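Local coordinates for protein molybdopterin adenylyltransferase (Helicobacter pylori, PDB 4XCW) that probably adenylylates molybdopterin, transferring AMP from ATP to it, a step in the biosynthesis of the molybdenum cofactor, at residues 145-157 and 164-176. Numbering follows the deposited sequence.
Sequences LEAVFPAIPYCVD and MQVNEKNIQAFRP
With CG of Arg175 beside its own backbone N (chi1 -81°) and the chain extended as far as NE, the guanidinium reaches Asp157, whose carboxylate is swung to meet it by a chi1 of -65°. The two planes lie nearly coplanar, 19° apart, in a salt bridge: NH2 of Arg175 donates to OD1 of Asp157 at 3.1 Å on the syn side, while NE faces OD2. With the end of the same guanidinium Arg175 grips Met164 O through NH1 and NH2, the latter at 2.9 Å, and CB of Pro153 covers one of its faces, so its rotation is fixed. Arginine suits the place because its planar group can serve a carboxylate and a carbonyl at once.

Nearby, CD of Pro176 sits 3.3 Å from the centroid of the Tyr154 ring, almost on the ring normal, a CH-pi contact that a rigid proline and a flat ring make well. Pro153 presents compact apolar surface: its CG meets CB of Ala173 at 3.6 Å, where a small methyl lets the chains come close. One water links Pro150 O, Tyr154 N and Phe174 O. Unbranched Met164 brings SD to CG2 of Ile152 (3.9 Å), and CG2 of Ile171 packs obliquely on CD2 of Phe149 (3.8 Å).

The C-terminal loop is thus fastened along the 3-10 turn 149-151 and helix 152-158. Behind them, Ile152 rests on strand 129-134; Tyr37 of helix 25-37 touches Phe149 and Ile171, and Thr115 of a second subunit packs on Tyr154 and Phe174.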
# COMPACT_ATOMS: atom_id res chain seq x y z
N LEU B 145 -16.06 -0.21 10.36
CA LEU B 145 -16.44 -1.60 10.61
C LEU B 145 -17.45 -2.08 9.57
O LEU B 145 -17.40 -3.22 9.12
CB LEU B 145 -16.99 -1.76 12.02
CG LEU B 145 -15.94 -1.84 13.13
CD1 LEU B 145 -16.57 -1.75 14.50
CD2 LEU B 145 -15.11 -3.11 12.98
N GLU B 146 -18.38 -1.21 9.19
CA GLU B 146 -19.36 -1.57 8.17
C GLU B 146 -18.66 -1.94 6.86
O GLU B 146 -19.09 -2.86 6.16
CB GLU B 146 -20.35 -0.42 7.94
CG GLU B 146 -21.44 -0.75 6.92
CD GLU B 146 -22.53 0.30 6.87
OE1 GLU B 146 -22.54 1.20 7.73
OE2 GLU B 146 -23.38 0.23 5.95
N ALA B 147 -17.57 -1.25 6.57
CA ALA B 147 -16.84 -1.48 5.33
C ALA B 147 -16.00 -2.75 5.36
O ALA B 147 -15.95 -3.47 4.37
CB ALA B 147 -15.94 -0.29 5.04
N VAL B 148 -15.34 -3.02 6.48
CA VAL B 148 -14.37 -4.12 6.52
C VAL B 148 -14.91 -5.42 7.08
O VAL B 148 -14.39 -6.49 6.76
CB VAL B 148 -13.10 -3.75 7.34
CG1 VAL B 148 -12.43 -2.51 6.77
CG2 VAL B 148 -13.42 -3.58 8.82
N PHE B 149 -15.96 -5.36 7.89
CA PHE B 149 -16.46 -6.58 8.52
C PHE B 149 -16.90 -7.69 7.55
O PHE B 149 -16.73 -8.87 7.87
CB PHE B 149 -17.63 -6.28 9.46
CG PHE B 149 -18.02 -7.47 10.29
CD1 PHE B 149 -17.31 -7.79 11.43
CD2 PHE B 149 -19.07 -8.29 9.92
CE1 PHE B 149 -17.65 -8.89 12.20
CE2 PHE B 149 -19.42 -9.39 10.68
CZ PHE B 149 -18.71 -9.69 11.82
N PRO B 150 -17.48 -7.35 6.37
CA PRO B 150 -17.87 -8.46 5.49
C PRO B 150 -16.74 -9.42 5.10
O PRO B 150 -17.03 -10.51 4.63
CB PRO B 150 -18.41 -7.74 4.25
CG PRO B 150 -19.01 -6.49 4.82
CD PRO B 150 -18.04 -6.07 5.89
N ALA B 151 -15.48 -9.04 5.32
CA ALA B 151 -14.35 -9.90 4.99
C ALA B 151 -13.79 -10.60 6.22
O ALA B 151 -12.93 -11.47 6.11
CB ALA B 151 -13.25 -9.10 4.30
N ILE B 152 -14.29 -10.24 7.40
CA ILE B 152 -13.67 -10.70 8.64
C ILE B 152 -13.97 -12.17 9.01
O ILE B 152 -13.05 -12.93 9.33
CB ILE B 152 -14.05 -9.76 9.81
CG1 ILE B 152 -13.34 -8.42 9.64
CG2 ILE B 152 -13.68 -10.36 11.16
CD1 ILE B 152 -13.60 -7.43 10.77
N PRO B 153 -15.25 -12.59 8.97
CA PRO B 153 -15.49 -14.00 9.34
C PRO B 153 -14.71 -15.01 8.50
O PRO B 153 -14.19 -15.99 9.05
CB PRO B 153 -16.99 -14.16 9.10
CG PRO B 153 -17.55 -12.80 9.30
CD PRO B 153 -16.52 -11.88 8.71
N TYR B 154 -14.62 -14.79 7.19
CA TYR B 154 -13.86 -15.70 6.34
C TYR B 154 -12.38 -15.63 6.70
O TYR B 154 -11.70 -16.65 6.73
CB TYR B 154 -14.06 -15.37 4.87
CG TYR B 154 -13.40 -16.33 3.91
CD1 TYR B 154 -13.61 -17.70 4.01
CD2 TYR B 154 -12.58 -15.87 2.89
CE1 TYR B 154 -13.02 -18.58 3.13
CE2 TYR B 154 -11.99 -16.74 2.00
CZ TYR B 154 -12.21 -18.09 2.12
OH TYR B 154 -11.63 -18.96 1.24
N CYS B 155 -11.88 -14.42 6.96
CA CYS B 155 -10.48 -14.26 7.36
C CYS B 155 -10.19 -15.05 8.63
O CYS B 155 -9.16 -15.73 8.73
CB CYS B 155 -10.12 -12.79 7.59
SG CYS B 155 -8.33 -12.51 7.81
N VAL B 156 -11.09 -14.96 9.60
CA VAL B 156 -10.91 -15.65 10.87
C VAL B 156 -10.99 -17.18 10.64
O VAL B 156 -10.24 -17.94 11.27
CB VAL B 156 -11.95 -15.17 11.91
CG1 VAL B 156 -11.95 -16.06 13.16
CG2 VAL B 156 -11.67 -13.72 12.29
N ASP B 157 -11.85 -17.61 9.72
CA ASP B 157 -11.89 -19.03 9.33
C ASP B 157 -10.54 -19.51 8.81
O ASP B 157 -10.04 -20.57 9.20
CB ASP B 157 -12.92 -19.31 8.23
CG ASP B 157 -14.35 -19.07 8.67
OD1 ASP B 157 -14.60 -18.95 9.89
OD2 ASP B 157 -15.22 -19.03 7.77
N MET B 164 -17.38 -17.36 13.33
CA MET B 164 -18.33 -16.28 13.47
C MET B 164 -19.62 -16.55 12.71
O MET B 164 -19.59 -16.95 11.55
CB MET B 164 -17.73 -14.98 12.97
CG MET B 164 -16.68 -14.39 13.87
SD MET B 164 -15.93 -12.97 13.07
CE MET B 164 -14.88 -12.38 14.39
N GLN B 165 -20.74 -16.32 13.38
CA GLN B 165 -22.04 -16.42 12.74
C GLN B 165 -22.69 -15.04 12.68
O GLN B 165 -23.01 -14.44 13.70
CB GLN B 165 -22.92 -17.42 13.47
CG GLN B 165 -22.21 -18.74 13.70
CD GLN B 165 -23.13 -19.93 13.60
OE1 GLN B 165 -24.28 -19.81 13.18
NE2 GLN B 165 -22.62 -21.10 13.99
N VAL B 166 -22.85 -14.56 11.45
CA VAL B 166 -23.25 -13.19 11.18
C VAL B 166 -24.74 -12.94 11.41
O VAL B 166 -25.57 -13.77 11.07
CB VAL B 166 -22.88 -12.84 9.74
CG1 VAL B 166 -23.22 -11.40 9.43
CG2 VAL B 166 -21.41 -13.10 9.53
N ASN B 167 -25.05 -11.79 12.01
CA ASN B 167 -26.42 -11.31 12.08
C ASN B 167 -26.74 -10.60 10.77
O ASN B 167 -26.42 -9.43 10.59
CB ASN B 167 -26.63 -10.38 13.28
CG ASN B 167 -28.09 -10.06 13.53
OD1 ASN B 167 -28.92 -10.12 12.62
ND2 ASN B 167 -28.42 -9.70 14.77
N GLU B 168 -27.37 -11.33 9.85
CA GLU B 168 -27.55 -10.85 8.49
C GLU B 168 -28.58 -9.74 8.40
O GLU B 168 -28.70 -9.06 7.38
CB GLU B 168 -27.92 -12.03 7.59
CG GLU B 168 -26.87 -13.13 7.65
CD GLU B 168 -27.14 -14.27 6.69
OE1 GLU B 168 -28.21 -14.30 6.07
OE2 GLU B 168 -26.25 -15.15 6.57
N LYS B 169 -29.32 -9.54 9.49
CA LYS B 169 -30.20 -8.39 9.61
C LYS B 169 -29.40 -7.09 9.63
O LYS B 169 -29.90 -6.03 9.27
CB LYS B 169 -31.05 -8.51 10.88
CG LYS B 169 -32.08 -7.42 11.04
CD LYS B 169 -33.05 -7.43 9.87
CE LYS B 169 -33.97 -6.23 9.92
NZ LYS B 169 -34.86 -6.23 11.11
N ASN B 170 -28.14 -7.18 10.04
CA ASN B 170 -27.33 -5.99 10.25
C ASN B 170 -26.12 -5.85 9.33
O ASN B 170 -25.65 -4.74 9.09
CB ASN B 170 -26.86 -5.94 11.71
CG ASN B 170 -28.01 -5.74 12.67
OD1 ASN B 170 -29.01 -5.09 12.34
ND2 ASN B 170 -27.89 -6.29 13.88
N ILE B 171 -25.61 -6.97 8.83
CA ILE B 171 -24.42 -6.95 7.99
C ILE B 171 -24.34 -8.25 7.18
O ILE B 171 -24.90 -9.27 7.59
CB ILE B 171 -23.14 -6.76 8.85
CG1 ILE B 171 -21.92 -6.40 7.99
CG2 ILE B 171 -22.86 -7.97 9.72
CD1 ILE B 171 -21.80 -4.91 7.70
N GLN B 172 -23.69 -8.20 6.03
CA GLN B 172 -23.51 -9.39 5.20
C GLN B 172 -22.06 -9.82 5.23
O GLN B 172 -21.17 -8.99 5.08
CB GLN B 172 -23.94 -9.12 3.76
CG GLN B 172 -25.35 -8.60 3.60
CD GLN B 172 -26.34 -9.30 4.52
OE1 GLN B 172 -26.50 -10.52 4.47
NE2 GLN B 172 -27.00 -8.52 5.37
N ALA B 173 -21.80 -11.11 5.44
CA ALA B 173 -20.44 -11.61 5.33
C ALA B 173 -20.34 -12.72 4.31
O ALA B 173 -21.16 -13.64 4.27
CB ALA B 173 -19.92 -12.07 6.66
N PHE B 174 -19.31 -12.63 3.49
CA PHE B 174 -19.13 -13.54 2.37
C PHE B 174 -18.15 -14.65 2.72
O PHE B 174 -17.04 -14.39 3.15
CB PHE B 174 -18.63 -12.75 1.15
CG PHE B 174 -18.29 -13.61 -0.02
CD1 PHE B 174 -19.28 -14.29 -0.71
CD2 PHE B 174 -16.98 -13.73 -0.45
CE1 PHE B 174 -18.97 -15.08 -1.79
CE2 PHE B 174 -16.67 -14.52 -1.54
CZ PHE B 174 -17.66 -15.20 -2.21
N ARG B 175 -18.59 -15.90 2.54
CA ARG B 175 -17.69 -17.04 2.65
C ARG B 175 -17.66 -17.81 1.33
O ARG B 175 -18.67 -18.40 0.93
CB ARG B 175 -18.12 -17.96 3.80
CG ARG B 175 -17.67 -17.51 5.18
CD ARG B 175 -18.13 -18.50 6.24
NE ARG B 175 -17.51 -18.31 7.55
CZ ARG B 175 -18.10 -17.73 8.59
NH1 ARG B 175 -19.33 -17.26 8.49
NH2 ARG B 175 -17.45 -17.62 9.74
N PRO B 176 -16.51 -17.80 0.65
CA PRO B 176 -16.32 -18.58 -0.58
C PRO B 176 -16.48 -20.07 -0.31
O PRO B 176 -15.92 -20.58 0.66
CB PRO B 176 -14.88 -18.26 -0.99
CG PRO B 176 -14.60 -16.94 -0.37
CD PRO B 176 -15.36 -16.92 0.92
O HOH W 1 -16.33 -13.11 5.47
O HOH W 2 -15.13 -16.84 11.77